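Local coordinates for protein AP-4 complex accessory subunit Tepsin (PDB 5WF2) that probably takes part in vesicular protein trafficking at the trans-Golgi network as the accessory subunit of the AP-4 adaptor complex, this piece being its VHS/ENTH-like domain, at residues S22-E27 with C59-E64; A40-E45 with L82-S87. One frame throughout, in Å; residues are numbered along the deposited sequence.

Interaction 1 of 2, residues S22-E27 with C59-E64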
loop_
_atom_site.group_PDB
_atom_site.type_symbol
_atom_site.label_atom_id
_atom_site.label_comp_id
_atom_site.label_asym_id
_atom_site.label_seq_id
_atom_site.Cartn_x
_atom_site.Cartn_y
_atom_site.Cartn_z
ATOM N N SER A 22 15.492 1.643 9.155
ATOM C CA SER A 22 16.138 0.434 9.661
ATOM C C SER A 22 15.570 0.032 11.018
ATOM O O SER A 22 15.453 -1.165 11.313
ATOM C CB SER A 22 17.662 0.628 9.722
ATOM O OG SER A 22 18.035 1.733 10.528
ATOM N N ASP A 23 15.167 1.009 11.833
ATOM C CA ASP A 23 14.473 0.776 13.100
ATOM C C ASP A 23 12.998 0.422 12.912
ATOM O O ASP A 23 12.255 0.356 13.903
ATOM C CB ASP A 23 14.576 2.020 13.979
ATOM C CG ASP A 23 13.814 3.195 13.388
ATOM O OD1 ASP A 23 14.208 3.648 12.286
ATOM O OD2 ASP A 23 12.818 3.643 14.008
ATOM N N CYS A 24 12.565 0.207 11.671
ATOM C CA CYS A 24 11.198 -0.199 11.380
ATOM C C CYS A 24 11.173 -1.669 10.949
ATOM O O CYS A 24 10.572 -2.023 9.933
ATOM C CB CYS A 24 10.612 0.737 10.314
ATOM S SG CYS A 24 10.565 2.437 10.937
ATOM N N GLN A 25 11.829 -2.551 11.722
ATOM C CA GLN A 25 11.928 -3.942 11.300
ATOM C C GLN A 25 10.589 -4.664 11.424
ATOM O O GLN A 25 10.271 -5.543 10.613
ATOM C CB GLN A 25 13.025 -4.667 12.100
ATOM C CG GLN A 25 13.145 -6.154 11.701
ATOM C CD GLN A 25 13.384 -6.368 10.187
ATOM O OE1 GLN A 25 12.631 -7.116 9.515
ATOM N NE2 GLN A 25 14.442 -5.720 9.649
ATOM N N GLN A 26 9.782 -4.321 12.427
ATOM C CA GLN A 26 8.474 -4.957 12.538
ATOM C C GLN A 26 7.587 -4.550 11.374
ATOM O O GLN A 26 6.795 -5.352 10.856
ATOM C CB GLN A 26 7.808 -4.570 13.853
ATOM C CG GLN A 26 8.527 -5.072 15.113
ATOM C CD GLN A 26 7.919 -4.494 16.401
ATOM O OE1 GLN A 26 7.607 -3.309 16.471
ATOM N NE2 GLN A 26 7.749 -5.333 17.426
ATOM N N GLU A 27 7.690 -3.287 10.974
ATOM C CA GLU A 27 6.909 -2.825 9.837
ATOM C C GLU A 27 7.351 -3.532 8.564
ATOM O O GLU A 27 6.510 -3.939 7.750
ATOM C CB GLU A 27 7.015 -1.292 9.756
ATOM C CG GLU A 27 6.295 -0.555 10.884
ATOM C CD GLU A 27 7.062 -0.431 12.215
ATOM O OE1 GLU A 27 8.228 -0.865 12.318
ATOM O OE2 GLU A 27 6.485 0.121 13.174
ATOM N N CYS A 59 2.102 3.342 11.292
ATOM C CA CYS A 59 1.401 3.319 10.015
ATOM C C CYS A 59 2.159 4.004 8.885
ATOM O O CYS A 59 2.233 3.477 7.775
ATOM C CB CYS A 59 0.023 3.968 10.167
ATOM S SG CYS A 59 -1.267 2.843 10.747
ATOM N N GLU A 60 2.723 5.175 9.160
ATOM C CA GLU A 60 3.435 5.906 8.125
ATOM C C GLU A 60 4.621 5.102 7.612
ATOM O O GLU A 60 4.857 5.022 6.401
ATOM C CB GLU A 60 3.875 7.280 8.648
ATOM C CG GLU A 60 4.684 7.993 7.636
ATOM C CD GLU A 60 4.966 9.441 7.972
ATOM O OE1 GLU A 60 4.486 9.929 9.029
ATOM O OE2 GLU A 60 5.694 10.051 7.156
ATOM N N ALA A 61 5.366 4.460 8.509
ATOM C CA ALA A 61 6.494 3.662 8.066
ATOM C C ALA A 61 6.032 2.464 7.244
ATOM O O ALA A 61 6.662 2.114 6.249
ATOM C CB ALA A 61 7.313 3.199 9.277
ATOM N N VAL A 62 4.939 1.823 7.646
ATOM C CA VAL A 62 4.344 0.748 6.831
ATOM C C VAL A 62 4.043 1.235 5.412
ATOM O O VAL A 62 4.340 0.555 4.414
ATOM C CB VAL A 62 3.066 0.218 7.502
ATOM C CG1 VAL A 62 2.336 -0.728 6.537
ATOM C CG2 VAL A 62 3.382 -0.514 8.803
ATOM N N LEU A 63 3.407 2.399 5.308
ATOM C CA LEU A 63 3.078 2.951 4.004
ATOM C C LEU A 63 4.345 3.264 3.205
ATOM O O LEU A 63 4.406 2.998 2.002
ATOM C CB LEU A 63 2.195 4.193 4.180
ATOM C CG LEU A 63 1.385 4.725 2.986
ATOM C CD1 LEU A 63 0.482 3.642 2.460
ATOM C CD2 LEU A 63 0.537 5.945 3.365
ATOM N N GLU A 64 5.360 3.846 3.835
ATOM C CA GLU A 64 6.574 4.079 3.077
ATOM C C GLU A 64 7.184 2.765 2.592
ATOM O O GLU A 64 7.740 2.712 1.485
ATOM C CB GLU A 64 7.566 4.904 3.897
ATOM C CG GLU A 64 7.136 6.351 4.136
ATOM C CD GLU A 64 7.290 7.248 2.922
ATOM O OE1 GLU A 64 8.045 6.890 1.992
ATOM O OE2 GLU A 64 6.659 8.325 2.929
#
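Glu27 and Val62 meet through aliphatic carbon alone: CG of Glu27 rests 3.6 Å from CG2 of Val62, and CB of Glu27 stands 3.8 Å from the same methyl. The two side chains cross at about a right angle, and it is the CG2 methyl of the valine that meets CB and CG of the glutamate. Each torsion of Glu27 has its own role. The first places CG beside the backbone N (chi1 -69°), which puts it against the valine methyl; a bend at chi2 of 82° then swings the carboxylate towards the backbone N of Asn58. OE2 accepts a hydrogen bond from that N, immediately before helix 59-68, so the acid is tied to the start of the same helix that its methylenes touch. The Asn58 side chain in turn accepts from Ala61 N through OD1, which makes this residue a polar link between Glu27 and the first turn.

In the all-helical VHS/ENTH-like domain, the contact sets the beginning of helix 25-35 against the beginning of helix 59-68; the closest CA atoms, those of Glu27 and Val62, lie 5.3 Å apart. Cys24, at the N-cap position of helix 25-35, adds a second point. Its SG sits beside the backbone N and opposite the carbonyl carbon (chi1 -62°), a setting from which the sulfur approaches CB of Ala61 at 3.7 Å. That methyl also lies 4.2 Å from CG of Glu27, so it touches both Cys24 and Glu27. Val62 also packs against Phe50 and Cys54 of helix 44-56.

Interaction 2 of 2, residues A40-E45 with L82-S87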
loop_
_atom_site.group_PDB
_atom_site.type_symbol
_atom_site.label_atom_id
_atom_site.label_comp_id
_atom_site.label_asym_id
_atom_site.label_seq_id
_atom_site.Cartn_x
_atom_site.Cartn_y
_atom_site.Cartn_z
ATOM N N ALA A 40 -3.397 -12.006 -6.553
ATOM C CA ALA A 40 -3.216 -10.560 -6.659
ATOM C C ALA A 40 -4.119 -9.764 -5.726
ATOM O O ALA A 40 -3.911 -8.548 -5.580
ATOM C CB ALA A 40 -3.500 -10.092 -8.078
ATOM N N PHE A 41 -5.098 -10.411 -5.107
ATOM C CA PHE A 41 -6.029 -9.793 -4.174
ATOM C C PHE A 41 -5.840 -10.384 -2.781
ATOM O O PHE A 41 -5.818 -11.608 -2.622
ATOM C CB PHE A 41 -7.470 -10.005 -4.647
ATOM C CG PHE A 41 -7.675 -9.632 -6.067
ATOM C CD1 PHE A 41 -7.572 -8.304 -6.469
ATOM C CD2 PHE A 41 -7.911 -10.611 -7.032
ATOM C CE1 PHE A 41 -7.733 -7.950 -7.790
ATOM C CE2 PHE A 41 -8.068 -10.270 -8.366
ATOM C CZ PHE A 41 -7.979 -8.937 -8.745
ATOM N N LEU A 42 -5.735 -9.515 -1.774
ATOM C CA LEU A 42 -5.738 -9.956 -0.392
ATOM C C LEU A 42 -7.079 -10.619 -0.063
ATOM O O LEU A 42 -8.127 -10.243 -0.589
ATOM C CB LEU A 42 -5.496 -8.776 0.556
ATOM C CG LEU A 42 -4.327 -7.800 0.328
ATOM C CD1 LEU A 42 -4.246 -6.844 1.513
ATOM C CD2 LEU A 42 -3.021 -8.520 0.137
ATOM N N SER A 43 -7.037 -11.645 0.779
ATOM C CA SER A 43 -8.272 -12.174 1.330
ATOM C C SER A 43 -8.811 -11.247 2.410
ATOM O O SER A 43 -8.107 -10.401 2.954
ATOM C CB SER A 43 -8.052 -13.562 1.927
ATOM O OG SER A 43 -7.309 -13.467 3.136
ATOM N N ARG A 44 -10.075 -11.461 2.747
ATOM C CA ARG A 44 -10.704 -10.711 3.821
ATOM C C ARG A 44 -9.925 -10.880 5.116
ATOM O O ARG A 44 -9.688 -9.908 5.847
ATOM C CB ARG A 44 -12.150 -11.205 3.965
ATOM C CG ARG A 44 -12.966 -10.517 5.012
ATOM C CD ARG A 44 -14.472 -10.775 4.836
ATOM N NE ARG A 44 -15.230 -9.722 5.514
ATOM C CZ ARG A 44 -15.663 -9.780 6.775
ATOM N NH1 ARG A 44 -15.438 -10.856 7.520
ATOM N NH2 ARG A 44 -16.329 -8.755 7.303
ATOM N N GLU A 45 -9.463 -12.107 5.373
ATOM C CA GLU A 45 -8.718 -12.417 6.582
ATOM C C GLU A 45 -7.377 -11.715 6.577
ATOM O O GLU A 45 -6.973 -11.126 7.583
ATOM C CB GLU A 45 -8.544 -13.940 6.705
ATOM C CG GLU A 45 -9.859 -14.763 6.453
ATOM C CD GLU A 45 -10.080 -15.223 4.979
ATOM O OE1 GLU A 45 -9.584 -16.322 4.600
ATOM O OE2 GLU A 45 -10.759 -14.499 4.202
ATOM N N LEU A 82 -0.574 -2.577 -3.515
ATOM C CA LEU A 82 -1.697 -1.654 -3.757
ATOM C C LEU A 82 -2.932 -2.027 -2.949
ATOM O O LEU A 82 -3.655 -1.145 -2.457
ATOM C CB LEU A 82 -2.064 -1.589 -5.240
ATOM C CG LEU A 82 -1.047 -0.908 -6.173
ATOM C CD1 LEU A 82 -1.423 -1.094 -7.636
ATOM C CD2 LEU A 82 -0.877 0.571 -5.887
ATOM N N GLY A 83 -3.254 -3.316 -2.883
ATOM C CA GLY A 83 -4.353 -3.744 -2.032
ATOM C C GLY A 83 -4.179 -3.306 -0.600
ATOM O O GLY A 83 -5.140 -2.890 0.052
ATOM N N ALA A 84 -2.962 -3.432 -0.079
ATOM C CA ALA A 84 -2.695 -3.062 1.300
ATOM C C ALA A 84 -2.846 -1.557 1.486
ATOM O O ALA A 84 -3.373 -1.120 2.505
ATOM C CB ALA A 84 -1.308 -3.516 1.722
ATOM N N VAL A 85 -2.376 -0.770 0.508
ATOM C CA VAL A 85 -2.579 0.685 0.505
ATOM C C VAL A 85 -4.066 1.015 0.538
ATOM O O VAL A 85 -4.510 1.834 1.338
ATOM C CB VAL A 85 -1.898 1.327 -0.722
ATOM C CG1 VAL A 85 -2.302 2.822 -0.851
ATOM C CG2 VAL A 85 -0.392 1.194 -0.675
ATOM N N ALA A 86 -4.864 0.367 -0.315
ATOM C CA ALA A 86 -6.307 0.601 -0.329
ATOM C C ALA A 86 -6.934 0.260 1.011
ATOM O O ALA A 86 -7.758 1.022 1.528
ATOM C CB ALA A 86 -6.955 -0.197 -1.457
ATOM N N SER A 87 -6.573 -0.895 1.589
ATOM C CA SER A 87 -7.128 -1.294 2.883
ATOM C C SER A 87 -6.820 -0.272 3.947
ATOM O O SER A 87 -7.715 0.142 4.690
ATOM C CB SER A 87 -6.615 -2.676 3.289
ATOM O OG SER A 87 -7.178 -3.680 2.441
#
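This is a small apolar contact within the all-helical VHS/ENTH-like domain of tepsin, in which one leucine, on the loop leading into helix 44-56, lies against the backbone of the non-adjacent helix 75-89. Leu42 makes it with a single methyl: CD1 comes within 4.0 Å of Ala84 N and 4.1 Å of Gly83 C, so it rests on a peptide unit more than on another side chain. The nearest side-chain carbon is CB of Ala84, 4.4 Å from CD1. Between the backbones, Leu42 CA and Gly83 CA are 6.6 Å apart. At the far end of the patch, one turn on, Ser87 OG lies 4.4 Å from the same CD1 of Leu42, a looser neighbour.

The leucine reaches the helix because CG stands beside its own backbone N, opposite the carbonyl carbon (chi1 -50°), while chi2 of -173° carries CD1 outward in an extended line from CA. Only 94 Å² is buried in all, in keeping with a one-methyl contact. Directly after Leu42, Ser43 takes the N-cap position and its OG accepts from Glu46 N, capping the start of helix 44-56.

Elsewhere on helix 75-89, Leu42 also touches Arg80, and Ala40 and Phe41 touch Met79. Ala84 packs on Leu66 of helix 59-68, while Leu82 packs on helices 96-111 and 117-132, and Val85 on helices 59-68 and 117-132.

From the N terminus, the chain enters helix 25-35 through the first segment of interaction 1, then passes along 40-45, the first segment of interaction 2, into helix 44-56. Helix 59-68 follows and closes the loop of interaction 1 over 31 intervening residues; helix 75-89 closes that of interaction 2 over 36. The segments alternate along the sequence, so the two closures cross and neither nests in the other. Their centres lie about 18 Å apart, yet Leu63 CD1 and Val85 CG2 pack at 4.1 Å, joining the second segments directly. Together the contacts tie helix 25-35 to helix 59-68, and the approach to helix 44-56 to helix 75-89.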